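Local atomic coordinates of peroxisomal catalase A (Saccharomyces cerevisiae, PDB entry 1A4E), a protein that breaks down hydrogen peroxide to water and oxygen with a heme cofactor, probably protecting the cell from peroxide made by peroxisomal oxidases. Residues B[173-177]-B[428-432]. Sequence-based numbering, arbitrary orientation.
Sequences QVAIH and DFVQA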
loop_
_atom_site.group_PDB
_atom_site.type_symbol
_atom_site.label_atom_id
_atom_site.label_comp_id
_atom_site.label_asym_id
_atom_site.label_seq_id
_atom_site.Cartn_x
_atom_site.Cartn_y
_atom_site.Cartn_z
ATOM N N GLN B 173 28.259 19.768 16.093
ATOM C CA GLN B 173 28.549 21.199 15.929
ATOM C C GLN B 173 29.217 21.447 14.574
ATOM O O GLN B 173 29.348 22.675 14.219
ATOM C CB GLN B 173 29.482 21.675 17.043
ATOM C CG GLN B 173 28.892 21.481 18.440
ATOM C CD GLN B 173 29.829 21.948 19.555
ATOM O OE1 GLN B 173 30.933 22.413 19.275
ATOM N NE2 GLN B 173 29.454 21.851 20.816
ATOM N N VAL B 174 29.634 20.484 13.784
ATOM C CA VAL B 174 30.136 20.659 12.420
ATOM C C VAL B 174 29.039 21.244 11.511
ATOM O O VAL B 174 29.283 21.651 10.380
ATOM C CB VAL B 174 30.673 19.254 11.929
ATOM C CG1 VAL B 174 29.564 18.258 11.676
ATOM C CG2 VAL B 174 31.479 19.466 10.667
ATOM N N ALA B 175 27.802 21.329 12.026
ATOM C CA ALA B 175 26.673 21.962 11.363
ATOM C C ALA B 175 26.741 23.485 11.329
ATOM O O ALA B 175 25.986 24.097 10.580
ATOM C CB ALA B 175 25.388 21.582 12.073
ATOM N N ILE B 176 27.658 24.094 12.099
ATOM C CA ILE B 176 27.750 25.541 12.288
ATOM C C ILE B 176 27.912 26.375 11.013
ATOM O O ILE B 176 27.300 27.445 10.937
ATOM C CB ILE B 176 28.908 25.734 13.364
ATOM C CG1 ILE B 176 28.499 26.863 14.311
ATOM C CG2 ILE B 176 30.273 25.955 12.728
ATOM C CD1 ILE B 176 28.165 28.268 13.810
ATOM N N HIS B 177 28.647 25.914 9.981
ATOM C CA HIS B 177 28.777 26.642 8.718
ATOM C C HIS B 177 27.389 26.773 8.092
ATOM O O HIS B 177 26.996 27.859 7.659
ATOM C CB HIS B 177 29.726 25.868 7.798
ATOM C CG HIS B 177 30.176 26.547 6.504
ATOM N ND1 HIS B 177 30.966 26.001 5.586
ATOM C CD2 HIS B 177 29.835 27.800 6.059
ATOM C CE1 HIS B 177 31.108 26.859 4.612
ATOM N NE2 HIS B 177 30.428 27.940 4.905
ATOM N N ASP B 428 36.639 22.871 11.648
ATOM C CA ASP B 428 35.212 22.880 11.364
ATOM C C ASP B 428 34.502 24.160 11.763
ATOM O O ASP B 428 33.281 24.257 11.659
ATOM C CB ASP B 428 34.550 21.701 12.059
ATOM C CG ASP B 428 35.057 20.336 11.595
ATOM O OD1 ASP B 428 35.528 20.200 10.466
ATOM O OD2 ASP B 428 34.975 19.391 12.367
ATOM N N PHE B 429 35.264 25.160 12.219
ATOM C CA PHE B 429 34.724 26.467 12.555
ATOM C C PHE B 429 35.305 27.572 11.689
ATOM O O PHE B 429 34.698 28.637 11.577
ATOM C CB PHE B 429 34.993 26.789 14.026
ATOM C CG PHE B 429 34.068 26.026 14.965
ATOM C CD1 PHE B 429 34.365 24.711 15.334
ATOM C CD2 PHE B 429 32.896 26.633 15.429
ATOM C CE1 PHE B 429 33.483 24.006 16.153
ATOM C CE2 PHE B 429 32.022 25.921 16.252
ATOM C CZ PHE B 429 32.315 24.608 16.615
ATOM N N VAL B 430 36.444 27.313 11.032
ATOM C CA VAL B 430 37.127 28.284 10.182
ATOM C C VAL B 430 36.233 28.907 9.113
ATOM O O VAL B 430 36.089 30.127 9.076
ATOM C CB VAL B 430 38.369 27.580 9.543
ATOM C CG1 VAL B 430 38.983 28.350 8.383
ATOM C CG2 VAL B 430 39.467 27.560 10.578
ATOM N N GLN B 431 35.601 28.089 8.263
ATOM C CA GLN B 431 34.754 28.586 7.182
ATOM C C GLN B 431 33.485 29.285 7.623
ATOM O O GLN B 431 32.994 30.167 6.922
ATOM C CB GLN B 431 34.387 27.448 6.253
ATOM C CG GLN B 431 35.624 26.936 5.530
ATOM C CD GLN B 431 35.333 25.914 4.452
ATOM O OE1 GLN B 431 34.186 25.540 4.227
ATOM N NE2 GLN B 431 36.356 25.433 3.748
ATOM N N ALA B 432 32.953 28.922 8.795
ATOM C CA ALA B 432 31.803 29.615 9.354
ATOM C C ALA B 432 32.202 31.048 9.697
ATOM O O ALA B 432 31.462 32.000 9.452
ATOM C CB ALA B 432 31.342 28.918 10.621
HETATM O O HOH W 1 31.100 23.640 10.005
#
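The imidazole of His177 lies against Gln431, whose CB sits over one ring face in a CH-pi contact, 4.0 Å from the ring centroid and somewhat off centre. With CG anti to the backbone N (chi1 -171°), the ring reaches to helix 430-440, and its ND1 is hydrogen-bonded to Thr283 O. The Gln431 amide plane is nearly perpendicular to that of the ring, and Gln431 OE1, 3.4 Å from His177 CE1, accepts a hydrogen bond from Val285 N. Were His177 an alanine, Thr283 O would probably lose this donor and Gln431 CB the ring face it packs on. Ile176 CG2 touches both Phe429 CD2 and Ala432 CB, 3.8 Å from each, while Met471 and Phe472 of helix 462-473 also touch this isoleucine. Gln173 OE1 meets the rim of the Phe429 ring close to the ring plane, 3.7 Å from Phe429 CZ, and Gln173 NE2 is hydrogen-bonded to Thr168 O. Val174 CG2 rests on the Asp428 carboxylate, 3.8 Å from CG; salt bridges to Lys284 and Arg137 and a bond from Ser423 N hold that buried charge. No direct hydrogen bond joins the segments, but a water donates to Val174 O and Asp428 O (2.7 and 2.8 Å). Away from the active site, the contact packs residues 173-177, which run into helix 176-182, against the first helix of the C-terminal helical domain characteristic of heme catalases.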